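Mevalonate diphosphate decarboxylase (Legionella pneumophila, PDB 3LTO) probably catalyses the ATP-dependent decarboxylation of mevalonate diphosphate. Local coordinates at residues T281-A284 with V288-L291; N10-K15 with S150-Y155; L261-V266 with R301-D306; N99-S104 with S110-A115. All coordinates share one frame; numbering follows the deposited sequence.

Overall arrangement
Two of the four contacts lie in each domain, and contacts 1 and 2 meet between the domains. Contact 4 falls in sequence between the two segments of contact 2, about 14 Å between centres, and both belong to the N-terminal domain, where S150 and F154 touch helix 110-129. Contact 1 falls likewise between the segments of contact 3, about 14 Å between centres, in the C-terminal domain; there V288 of strand 288-292 packs on L264 of helix 258-274. The domains meet where contacts 1 and 2 touch, about 13 Å between centres, with D283 against K15. Contact 3 lies about 26 Å, between centres, from contacts 2 and 4, and among the four it touches contact 1 alone.

Contact 1 of 4, residues T281-A284 with V288-L291; sequences TMDA and VHLL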
loop_
_atom_site.group_PDB
_atom_site.type_symbol
_atom_site.label_atom_id
_atom_site.label_comp_id
_atom_site.label_asym_id
_atom_site.label_seq_id
_atom_site.Cartn_x
_atom_site.Cartn_y
_atom_site.Cartn_z
ATOM N N THR A 281 -16.402 -4.332 21.881
ATOM C CA THR A 281 -15.317 -5.060 21.238
ATOM C C THR A 281 -14.388 -5.620 22.285
ATOM O O THR A 281 -14.407 -5.197 23.442
ATOM C CB THR A 281 -14.423 -4.187 20.354
ATOM O OG1 THR A 281 -15.132 -3.023 19.933
ATOM C CG2 THR A 281 -13.993 -4.965 19.153
HETATM N N MSE A 282 -13.560 -6.555 21.833
HETATM C CA MSE A 282 -12.561 -7.213 22.646
HETATM C C MSE A 282 -11.344 -7.502 21.777
HETATM O O MSE A 282 -11.478 -7.785 20.589
HETATM C CB MSE A 282 -13.065 -8.550 23.167
HETATM C CG MSE A 282 -14.276 -8.512 24.063
HETATM SE SE MSE A 282 -14.559 -10.280 24.816
HETATM C CE MSE A 282 -13.319 -10.172 26.307
ATOM N N ASP A 283 -10.160 -7.432 22.375
ATOM C CA ASP A 283 -8.927 -7.755 21.663
ATOM C C ASP A 283 -8.493 -9.127 22.163
ATOM O O ASP A 283 -9.276 -9.825 22.802
ATOM C CB ASP A 283 -7.846 -6.719 21.959
ATOM C CG ASP A 283 -8.146 -5.381 21.327
ATOM O OD1 ASP A 283 -8.588 -5.372 20.150
ATOM O OD2 ASP A 283 -7.934 -4.345 21.997
ATOM N N ALA A 284 -7.261 -9.522 21.870
ATOM C CA ALA A 284 -6.772 -10.811 22.344
ATOM C C ALA A 284 -6.463 -10.613 23.820
ATOM O O ALA A 284 -5.298 -10.575 24.223
ATOM C CB ALA A 284 -5.502 -11.228 21.575
ATOM N N VAL A 288 -13.268 -6.020 28.378
ATOM C CA VAL A 288 -14.348 -5.759 27.440
ATOM C C VAL A 288 -14.462 -4.252 27.267
ATOM O O VAL A 288 -14.592 -3.519 28.246
ATOM C CB VAL A 288 -15.697 -6.323 27.949
ATOM C CG1 VAL A 288 -16.820 -5.904 27.012
ATOM C CG2 VAL A 288 -15.629 -7.849 28.028
ATOM N N HIS A 289 -14.408 -3.800 26.017
ATOM C CA HIS A 289 -14.484 -2.379 25.713
ATOM C C HIS A 289 -15.864 -1.896 25.306
ATOM O O HIS A 289 -16.556 -2.507 24.487
ATOM C CB HIS A 289 -13.490 -2.018 24.603
ATOM C CG HIS A 289 -12.063 -2.269 24.972
ATOM N ND1 HIS A 289 -11.177 -1.253 25.255
ATOM C CD2 HIS A 289 -11.383 -3.424 25.159
ATOM C CE1 HIS A 289 -10.013 -1.771 25.606
ATOM N NE2 HIS A 289 -10.112 -3.087 25.556
ATOM N N LEU A 290 -16.251 -0.777 25.899
ATOM C CA LEU A 290 -17.519 -0.150 25.601
ATOM C C LEU A 290 -17.231 1.187 24.925
ATOM O O LEU A 290 -16.299 1.895 25.304
ATOM C CB LEU A 290 -18.314 0.100 26.884
ATOM C CG LEU A 290 -18.669 -1.070 27.805
ATOM C CD1 LEU A 290 -19.633 -0.566 28.877
ATOM C CD2 LEU A 290 -19.321 -2.201 26.998
ATOM N N LEU A 291 -18.032 1.515 23.916
ATOM C CA LEU A 291 -17.914 2.773 23.191
ATOM C C LEU A 291 -19.311 3.359 23.100
ATOM O O LEU A 291 -20.242 2.698 22.627
ATOM C CB LEU A 291 -17.340 2.547 21.789
ATOM C CG LEU A 291 -15.844 2.232 21.745
ATOM C CD1 LEU A 291 -15.426 1.907 20.320
ATOM C CD2 LEU A 291 -15.061 3.428 22.275
#
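M282 and V288 meet through the ends of their side chains. M282 is a selenomethionine, and its terminal methyl CE lies 3.7 Å from V288 CG2, with SE of M282 4.2 Å from the same methyl. The M282 chain is extended at chi2 and bends at chi3 (84°), which sets the direction in which CE leaves the selenium. V288 answers with the branch that stands beside its own backbone N, while its CG1, anti to that N, is turned to other neighbours. The backbones pair at the adjoining residues, T281 and H289. T281 N donates to H289 O at 3.2 Å, and H289 N returns a bond to T281 O at 2.9 Å, with a C=O...N angle of 172°. This antiparallel hydrogen-bonded pair closes a beta-hairpin of strands 279-281 and 288-292, the first of them an outermost strand in the antiparallel sheet of the C-terminal domain. T281 and H289 point to one face of that sheet. The H289 ring stands with T281 O at its edge, near the ring plane, and its CB is 3.5 Å from that oxygen. D283 OD2 is 4.4 Å from H289 NE2, too long for a polar bond; D283 OD1 forms a salt bridge with K15, whose NZ is less surely placed. On the adjacent strand 177-182, the ring of H178 meets that of H289 almost parallel. A bound sulfate lies about 4 Å from the D283 side chain.

Contact 2 of 4, residues N10-K15 with S150-Y155; sequences NIALIK and SCRSFY. With SO4 (sulfate ion), chain C.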
loop_
_atom_site.group_PDB
_atom_site.type_symbol
_atom_site.label_atom_id
_atom_site.label_comp_id
_atom_site.label_asym_id
_atom_site.label_seq_id
_atom_site.Cartn_x
_atom_site.Cartn_y
_atom_site.Cartn_z
ATOM N N ASN A 10 -5.171 2.848 20.417
ATOM C CA ASN A 10 -6.303 2.835 19.511
ATOM C C ASN A 10 -6.979 1.491 19.663
ATOM O O ASN A 10 -6.335 0.509 20.034
ATOM C CB ASN A 10 -5.845 3.085 18.062
ATOM C CG ASN A 10 -5.212 1.865 17.416
ATOM O OD1 ASN A 10 -5.892 0.877 17.124
ATOM N ND2 ASN A 10 -3.903 1.930 17.185
ATOM N N ILE A 11 -8.284 1.464 19.406
ATOM C CA ILE A 11 -9.081 0.246 19.523
ATOM C C ILE A 11 -9.758 -0.099 18.190
ATOM O O ILE A 11 -10.535 0.684 17.640
ATOM C CB ILE A 11 -10.160 0.404 20.611
ATOM C CG1 ILE A 11 -10.976 -0.884 20.729
ATOM C CG2 ILE A 11 -11.069 1.575 20.278
ATOM C CD1 ILE A 11 -10.180 -2.075 21.206
ATOM N N ALA A 12 -9.453 -1.287 17.684
ATOM C CA ALA A 12 -9.988 -1.749 16.414
ATOM C C ALA A 12 -11.406 -2.318 16.454
ATOM O O ALA A 12 -11.736 -3.140 17.308
ATOM C CB ALA A 12 -9.031 -2.784 15.815
ATOM N N LEU A 13 -12.241 -1.852 15.527
ATOM C CA LEU A 13 -13.616 -2.331 15.379
ATOM C C LEU A 13 -13.551 -3.533 14.415
ATOM O O LEU A 13 -14.290 -4.512 14.570
ATOM C CB LEU A 13 -14.512 -1.217 14.820
ATOM C CG LEU A 13 -15.107 -0.234 15.841
ATOM C CD1 LEU A 13 -14.034 0.230 16.798
ATOM C CD2 LEU A 13 -15.740 0.952 15.134
ATOM N N ILE A 14 -12.666 -3.433 13.418
ATOM C CA ILE A 14 -12.409 -4.512 12.454
ATOM C C ILE A 14 -10.952 -4.880 12.781
ATOM O O ILE A 14 -10.069 -4.019 12.758
ATOM C CB ILE A 14 -12.518 -4.027 10.991
ATOM C CG1 ILE A 14 -13.935 -3.506 10.714
ATOM C CG2 ILE A 14 -12.188 -5.175 10.039
ATOM C CD1 ILE A 14 -15.022 -4.577 10.794
ATOM N N LYS A 15 -10.700 -6.150 13.082
ATOM C CA LYS A 15 -9.366 -6.585 13.504
ATOM C C LYS A 15 -8.316 -6.936 12.454
ATOM O O LYS A 15 -8.589 -7.645 11.496
ATOM C CB LYS A 15 -9.486 -7.802 14.435
ATOM C CG LYS A 15 -10.599 -7.748 15.479
ATOM C CD LYS A 15 -10.374 -6.656 16.498
ATOM C CE LYS A 15 -11.431 -6.709 17.592
ATOM N NZ LYS A 15 -11.266 -5.604 18.586
ATOM N N SER A 150 0.352 -0.335 15.825
ATOM C CA SER A 150 0.822 1.022 16.062
ATOM C C SER A 150 0.692 2.014 14.908
ATOM O O SER A 150 0.579 3.215 15.157
ATOM C CB SER A 150 2.273 1.007 16.556
ATOM O OG SER A 150 3.172 0.744 15.502
ATOM N N CYS A 151 0.707 1.541 13.661
ATOM C CA CYS A 151 0.606 2.467 12.533
ATOM C C CYS A 151 -0.713 3.218 12.526
ATOM O O CYS A 151 -0.813 4.307 11.961
ATOM C CB CYS A 151 0.824 1.746 11.187
ATOM S SG CYS A 151 -0.542 0.746 10.521
ATOM N N ARG A 152 -1.721 2.640 13.173
ATOM C CA ARG A 152 -3.038 3.263 13.256
ATOM C C ARG A 152 -3.106 4.375 14.293
ATOM O O ARG A 152 -4.054 5.170 14.297
ATOM C CB ARG A 152 -4.099 2.225 13.596
ATOM C CG ARG A 152 -4.523 1.366 12.443
ATOM C CD ARG A 152 -5.776 0.611 12.809
ATOM N NE ARG A 152 -5.530 -0.812 12.947
ATOM C CZ ARG A 152 -5.383 -1.449 14.100
ATOM N NH1 ARG A 152 -5.456 -0.795 15.244
ATOM N NH2 ARG A 152 -5.166 -2.754 14.094
ATOM N N SER A 153 -2.113 4.438 15.176
ATOM C CA SER A 153 -2.113 5.471 16.208
ATOM C C SER A 153 -1.642 6.842 15.725
ATOM O O SER A 153 -1.722 7.817 16.465
ATOM C CB SER A 153 -1.269 5.023 17.404
ATOM O OG SER A 153 -1.939 4.002 18.124
ATOM N N PHE A 154 -1.166 6.904 14.483
ATOM C CA PHE A 154 -0.681 8.144 13.881
ATOM C C PHE A 154 -1.804 8.970 13.248
ATOM O O PHE A 154 -1.554 10.022 12.649
ATOM C CB PHE A 154 0.375 7.820 12.815
ATOM C CG PHE A 154 1.685 7.369 13.388
ATOM C CD1 PHE A 154 2.694 8.289 13.651
ATOM C CD2 PHE A 154 1.883 6.039 13.746
ATOM C CE1 PHE A 154 3.879 7.895 14.270
ATOM C CE2 PHE A 154 3.070 5.631 14.369
ATOM C CZ PHE A 154 4.065 6.562 14.631
ATOM N N TYR A 155 -3.038 8.491 13.372
ATOM C CA TYR A 155 -4.182 9.185 12.793
ATOM C C TYR A 155 -5.320 9.210 13.800
ATOM O O TYR A 155 -5.384 8.364 14.684
ATOM C CB TYR A 155 -4.624 8.467 11.513
ATOM C CG TYR A 155 -3.478 8.255 10.547
ATOM C CD1 TYR A 155 -3.117 9.244 9.633
ATOM C CD2 TYR A 155 -2.710 7.089 10.595
ATOM C CE1 TYR A 155 -2.018 9.084 8.793
ATOM C CE2 TYR A 155 -1.604 6.919 9.759
ATOM C CZ TYR A 155 -1.264 7.924 8.864
ATOM O OH TYR A 155 -0.154 7.783 8.062
HETATM S S SO4 C . -5.826 -5.292 16.020
HETATM O O1 SO4 C . -6.621 -4.871 14.854
HETATM O O2 SO4 C . -4.841 -4.244 16.305
HETATM O O3 SO4 C . -6.727 -5.472 17.167
HETATM O O4 SO4 C . -5.119 -6.552 15.762
#
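N10 meets two side chains of the 150-155 segment, S153 and R152. The hydrogen bond of the pair runs from N10 ND2 to S153 OG, 3.0 Å long and nearly straight, with the hydroxyl oxygen close to the amide plane. S153 OG in turn bonds P8 O, and N10 ND2 also bonds S149 O, so the amide nitrogen is gripped twice and the rotation of the amide is well defined.

The other amide atom faces the arginine. N10 OD1 sits at the edge of the R152 guanidinium, 2.6 Å from NH1, and the two flat groups stand 85° apart. The methyl of A12 lies over one guanidinium face, its CB 3.9 Å above the plane and displaced toward the rim. A bend at chi3 (-111°) turns the R152 head out of line with its extended stem, and NE bonds S31 OG.

R152 NH2 donates to sulfate O2 over 2.7 Å at 173°, with that oxygen in the guanidinium plane. Sulfate O1 is also 2.7 Å from R152 NH2, and A12 CB lies 3.3 Å from the same O1. Y16 N, M17 N and S149 OG also bond the sulfate. The ion probably came from the crystallisation liquor, but its surroundings are consistent with a pocket for a phosphate of the substrate.

In the fold, the end of strand 2-12 faces the loop that leads from helix 136-144 into strand 158-162. R152 also packs on A159 and W161 of that strand, and S153 on A115 of helix 110-129.

Contact 3 of 4, residues L261-V266 with R301-D306; sequences LHILSV and RQFKSD
V266 and I263 both press on the far end of the F303 ring. V266 CG1 lies 3.9 Å from CE2 of F303, and I263 CD1 is 4.1 Å from CZ of the same ring, so one aromatic end serves two aliphatic side chains that stand a turn apart on helix 258-274. The contact is purely apolar. It is also slender: the CA atoms of V266 and F303 are 9.7 Å apart, and the side chains alone span that gap.

The torsions explain how. F303 holds CG anti to its backbone N (chi1 -180°), throwing the ring out from helix 297-308 toward its neighbour. I263 likewise carries CG1 opposite its N, and the bend at chi2 (53°) then places CD1 at the end of the reach.

Beyond this first shell, two further rings meet F303. F270, one turn past V266, does so edge-to-face, and H307, one turn on from F303 itself, with the planes about 30° apart. L308 touches both I263 and F303, and Y312 touches I263. Elsewhere on its helix, S305 folds back: OG donates to R301 O at 2.7 Å, while S305 N bonds the same oxygen from the other face of the carbonyl plane, so that acceptor is gripped twice.

Helices 258-274 and 297-308 both pack on the antiparallel sheet of the C-terminal domain, where strand 288-292 receives L264 of the first helix on V288 and F303 of the second on Y292.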
loop_
_atom_site.group_PDB
_atom_site.type_symbol
_atom_site.label_atom_id
_atom_site.label_comp_id
_atom_site.label_asym_id
_atom_site.label_seq_id
_atom_site.Cartn_x
_atom_site.Cartn_y
_atom_site.Cartn_z
ATOM N N LEU A 261 -19.118 -13.769 29.891
ATOM C CA LEU A 261 -20.405 -14.055 29.270
ATOM C C LEU A 261 -21.575 -13.428 30.025
ATOM O O LEU A 261 -22.553 -12.990 29.423
ATOM C CB LEU A 261 -20.602 -15.573 29.145
ATOM C CG LEU A 261 -19.587 -16.289 28.242
ATOM C CD1 LEU A 261 -19.777 -17.788 28.331
ATOM C CD2 LEU A 261 -19.755 -15.808 26.790
ATOM N N HIS A 262 -21.469 -13.375 31.344
ATOM C CA HIS A 262 -22.526 -12.786 32.145
ATOM C C HIS A 262 -22.715 -11.334 31.743
ATOM O O HIS A 262 -23.827 -10.912 31.445
ATOM C CB HIS A 262 -22.185 -12.875 33.642
ATOM C CG HIS A 262 -22.095 -14.280 34.153
ATOM N ND1 HIS A 262 -21.372 -14.621 35.276
ATOM C CD2 HIS A 262 -22.641 -15.432 33.692
ATOM C CE1 HIS A 262 -21.477 -15.922 35.485
ATOM N NE2 HIS A 262 -22.241 -16.437 34.538
ATOM N N ILE A 263 -21.624 -10.575 31.694
ATOM C CA ILE A 263 -21.733 -9.165 31.352
ATOM C C ILE A 263 -22.065 -8.928 29.877
ATOM O O ILE A 263 -22.750 -7.967 29.541
ATOM C CB ILE A 263 -20.450 -8.389 31.778
ATOM C CG1 ILE A 263 -20.687 -6.885 31.639
ATOM C CG2 ILE A 263 -19.251 -8.826 30.947
ATOM C CD1 ILE A 263 -21.946 -6.391 32.369
ATOM N N LEU A 264 -21.596 -9.803 28.991
ATOM C CA LEU A 264 -21.921 -9.649 27.573
ATOM C C LEU A 264 -23.427 -9.876 27.409
ATOM O O LEU A 264 -24.099 -9.141 26.694
ATOM C CB LEU A 264 -21.143 -10.653 26.713
ATOM C CG LEU A 264 -19.634 -10.421 26.615
ATOM C CD1 LEU A 264 -19.010 -11.445 25.683
ATOM C CD2 LEU A 264 -19.378 -9.009 26.107
ATOM N N SER A 265 -23.944 -10.895 28.089
ATOM C CA SER A 265 -25.367 -11.218 28.051
ATOM C C SER A 265 -26.173 -10.047 28.600
ATOM O O SER A 265 -27.236 -9.711 28.081
ATOM C CB SER A 265 -25.644 -12.465 28.894
ATOM O OG SER A 265 -27.030 -12.743 28.960
ATOM N N VAL A 266 -25.661 -9.425 29.655
ATOM C CA VAL A 266 -26.343 -8.287 30.248
ATOM C C VAL A 266 -26.411 -7.133 29.249
ATOM O O VAL A 266 -27.443 -6.477 29.112
ATOM C CB VAL A 266 -25.627 -7.829 31.543
ATOM C CG1 VAL A 266 -26.091 -6.441 31.949
ATOM C CG2 VAL A 266 -25.926 -8.817 32.669
ATOM N N ARG A 301 -23.978 6.174 32.015
ATOM C CA ARG A 301 -23.983 6.244 33.470
ATOM C C ARG A 301 -25.080 5.329 34.018
ATOM O O ARG A 301 -24.915 4.696 35.062
ATOM C CB ARG A 301 -24.205 7.690 33.932
ATOM C CG ARG A 301 -24.211 7.874 35.446
ATOM C CD ARG A 301 -24.327 9.353 35.847
ATOM N NE ARG A 301 -24.737 9.508 37.246
ATOM C CZ ARG A 301 -24.070 9.018 38.289
ATOM N NH1 ARG A 301 -22.945 8.338 38.104
ATOM N NH2 ARG A 301 -24.533 9.189 39.522
ATOM N N GLN A 302 -26.195 5.245 33.301
ATOM C CA GLN A 302 -27.300 4.391 33.726
ATOM C C GLN A 302 -26.903 2.910 33.670
ATOM O O GLN A 302 -27.244 2.130 34.553
ATOM C CB GLN A 302 -28.529 4.648 32.844
ATOM C CG GLN A 302 -29.722 3.748 33.136
ATOM C CD GLN A 302 -30.909 4.023 32.218
ATOM O OE1 GLN A 302 -31.928 3.329 32.278
ATOM N NE2 GLN A 302 -30.783 5.039 31.368
ATOM N N PHE A 303 -26.177 2.520 32.628
ATOM C CA PHE A 303 -25.752 1.130 32.505
ATOM C C PHE A 303 -24.667 0.784 33.534
ATOM O O PHE A 303 -24.672 -0.298 34.117
ATOM C CB PHE A 303 -25.248 0.847 31.084
ATOM C CG PHE A 303 -24.794 -0.565 30.883
ATOM C CD1 PHE A 303 -23.473 -0.927 31.134
ATOM C CD2 PHE A 303 -25.701 -1.554 30.519
ATOM C CE1 PHE A 303 -23.059 -2.256 31.029
ATOM C CE2 PHE A 303 -25.298 -2.894 30.412
ATOM C CZ PHE A 303 -23.973 -3.242 30.669
ATOM N N LYS A 304 -23.735 1.704 33.751
ATOM C CA LYS A 304 -22.669 1.485 34.718
ATOM C C LYS A 304 -23.289 1.328 36.104
ATOM O O LYS A 304 -22.926 0.430 36.871
ATOM C CB LYS A 304 -21.706 2.675 34.714
ATOM C CG LYS A 304 -20.623 2.634 35.787
ATOM C CD LYS A 304 -19.695 3.830 35.650
ATOM C CE LYS A 304 -18.506 3.733 36.592
ATOM N NZ LYS A 304 -17.431 4.733 36.265
ATOM N N SER A 305 -24.231 2.212 36.412
ATOM C CA SER A 305 -24.911 2.190 37.697
ATOM C C SER A 305 -25.701 0.903 37.889
ATOM O O SER A 305 -25.528 0.202 38.884
ATOM C CB SER A 305 -25.870 3.384 37.815
ATOM O OG SER A 305 -25.178 4.625 37.776
ATOM N N ASP A 306 -26.556 0.590 36.922
ATOM C CA ASP A 306 -27.404 -0.588 37.022
ATOM C C ASP A 306 -26.770 -1.958 36.780
ATOM O O ASP A 306 -27.321 -2.967 37.222
ATOM C CB ASP A 306 -28.632 -0.444 36.106
ATOM C CG ASP A 306 -29.513 0.735 36.481
ATOM O OD1 ASP A 306 -29.456 1.191 37.641
ATOM O OD2 ASP A 306 -30.278 1.204 35.614
#

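Contact 4 of 4, residues N99-S104 with S110-A115; sequences NNFPHS and SASSFA
F101 points the end of its ring at S112, which lies on the first turns of helix 110-129. The residues from P102 to A111 fit the PXXXGLXSSA motif of the GHMP kinase superfamily, a phosphate-binding loop in relatives, so the residues just before that motif lie lightly against the helix that follows it. Such a loop probably serves nucleotide binding here as well. The serine approaches from the side: S112 OG lies at the ring edge, near its plane, 4.1 Å from F101 CZ. Its real polar partner is elsewhere, for OG is hydrogen-bonded to S41 OG of strand 31-47. F101 takes a chi1 of 37°, short of the usual +60°, which sets CG between the backbone N and the carbonyl carbon, and one ring face is covered by N99. On S113, next along the helix, OG stands beside its own backbone N at chi1 -65° and bonds S109 O in the loop. The two segments bury only 74 Å² together and share no hydrogen bond; the serine hydroxyls are held by these outside partners. N100 holds the base of the loop to strand 31-47, its OD1 accepting from L40 N and its ND2 donating to N38 O. Over the centre of the F101 ring, the CB atom of N99 stands 3.6 Å above the plane.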
loop_
_atom_site.group_PDB
_atom_site.type_symbol
_atom_site.label_atom_id
_atom_site.label_comp_id
_atom_site.label_asym_id
_atom_site.label_seq_id
_atom_site.Cartn_x
_atom_site.Cartn_y
_atom_site.Cartn_z
ATOM N N ASN A 99 3.250 4.756 30.548
ATOM C CA ASN A 99 1.863 4.885 30.102
ATOM C C ASN A 99 1.131 5.739 31.118
ATOM O O ASN A 99 1.582 5.870 32.258
ATOM C CB ASN A 99 1.160 3.527 30.048
ATOM C CG ASN A 99 1.863 2.540 29.157
ATOM O OD1 ASN A 99 2.134 2.818 27.989
ATOM N ND2 ASN A 99 2.161 1.369 29.702
ATOM N N ASN A 100 0.005 6.321 30.721
ATOM C CA ASN A 100 -0.755 7.126 31.661
ATOM C C ASN A 100 -1.915 6.294 32.183
ATOM O O ASN A 100 -2.793 6.795 32.887
ATOM C CB ASN A 100 -1.250 8.424 31.015
ATOM C CG ASN A 100 -2.303 8.196 29.962
ATOM O OD1 ASN A 100 -2.605 7.062 29.598
ATOM N ND2 ASN A 100 -2.874 9.288 29.460
ATOM N N PHE A 101 -1.915 5.014 31.816
ATOM C CA PHE A 101 -2.933 4.098 32.292
ATOM C C PHE A 101 -2.286 3.040 33.175
ATOM O O PHE A 101 -1.164 2.598 32.914
ATOM C CB PHE A 101 -3.723 3.445 31.142
ATOM C CG PHE A 101 -2.912 3.110 29.923
ATOM C CD1 PHE A 101 -2.453 4.115 29.072
ATOM C CD2 PHE A 101 -2.677 1.781 29.577
ATOM C CE1 PHE A 101 -1.778 3.799 27.887
ATOM C CE2 PHE A 101 -2.002 1.457 28.396
ATOM C CZ PHE A 101 -1.554 2.469 27.550
ATOM N N PRO A 102 -2.992 2.624 34.240
ATOM C CA PRO A 102 -2.543 1.625 35.212
ATOM C C PRO A 102 -2.098 0.289 34.635
ATOM O O PRO A 102 -2.545 -0.128 33.567
ATOM C CB PRO A 102 -3.752 1.474 36.130
ATOM C CG PRO A 102 -4.894 1.697 35.195
ATOM C CD PRO A 102 -4.425 2.914 34.429
ATOM N N HIS A 103 -1.209 -0.377 35.361
ATOM C CA HIS A 103 -0.701 -1.676 34.949
ATOM C C HIS A 103 -1.802 -2.699 35.241
ATOM O O HIS A 103 -2.044 -3.622 34.458
ATOM C CB HIS A 103 0.559 -2.012 35.746
ATOM C CG HIS A 103 1.368 -3.124 35.158
ATOM N ND1 HIS A 103 0.860 -4.388 34.956
ATOM C CD2 HIS A 103 2.652 -3.159 34.728
ATOM C CE1 HIS A 103 1.796 -5.156 34.427
ATOM N NE2 HIS A 103 2.893 -4.434 34.278
ATOM N N SER A 104 -2.473 -2.500 36.375
ATOM C CA SER A 104 -3.556 -3.366 36.827
ATOM C C SER A 104 -4.708 -3.466 35.830
ATOM O O SER A 104 -5.427 -4.460 35.808
ATOM C CB SER A 104 -4.099 -2.852 38.161
ATOM O OG SER A 104 -4.630 -1.544 38.013
ATOM N N SER A 110 1.331 -1.972 23.758
ATOM C CA SER A 110 2.210 -2.172 22.614
ATOM C C SER A 110 2.032 -1.132 21.507
ATOM O O SER A 110 2.975 -0.429 21.147
ATOM C CB SER A 110 1.996 -3.581 22.048
ATOM O OG SER A 110 3.057 -3.957 21.194
ATOM N N ALA A 111 0.822 -1.039 20.969
ATOM C CA ALA A 111 0.523 -0.101 19.894
ATOM C C ALA A 111 0.992 1.331 20.154
ATOM O O ALA A 111 1.718 1.901 19.344
ATOM C CB ALA A 111 -0.969 -0.108 19.605
ATOM N N SER A 112 0.569 1.920 21.269
ATOM C CA SER A 112 0.963 3.289 21.580
ATOM C C SER A 112 2.439 3.385 21.957
ATOM O O SER A 112 3.085 4.395 21.685
ATOM C CB SER A 112 0.084 3.869 22.699
ATOM O OG SER A 112 0.101 3.054 23.858
ATOM N N SER A 113 2.981 2.341 22.571
ATOM C CA SER A 113 4.391 2.363 22.947
ATOM C C SER A 113 5.285 2.479 21.718
ATOM O O SER A 113 6.167 3.335 21.667
ATOM C CB SER A 113 4.766 1.100 23.719
ATOM O OG SER A 113 4.086 1.052 24.960
ATOM N N PHE A 114 5.058 1.610 20.736
ATOM C CA PHE A 114 5.860 1.625 19.521
ATOM C C PHE A 114 5.681 2.927 18.742
ATOM O O PHE A 114 6.641 3.444 18.168
ATOM C CB PHE A 114 5.540 0.405 18.638
ATOM C CG PHE A 114 6.212 -0.873 19.101
ATOM C CD1 PHE A 114 5.628 -1.676 20.074
ATOM C CD2 PHE A 114 7.457 -1.242 18.591
ATOM C CE1 PHE A 114 6.274 -2.821 20.536
ATOM C CE2 PHE A 114 8.111 -2.386 19.047
ATOM C CZ PHE A 114 7.520 -3.178 20.023
ATOM N N ALA A 115 4.464 3.467 18.729
ATOM C CA ALA A 115 4.227 4.733 18.029
ATOM C C ALA A 115 5.047 5.839 18.701
ATOM O O ALA A 115 5.699 6.636 18.018
ATOM C CB ALA A 115 2.744 5.095 18.047
#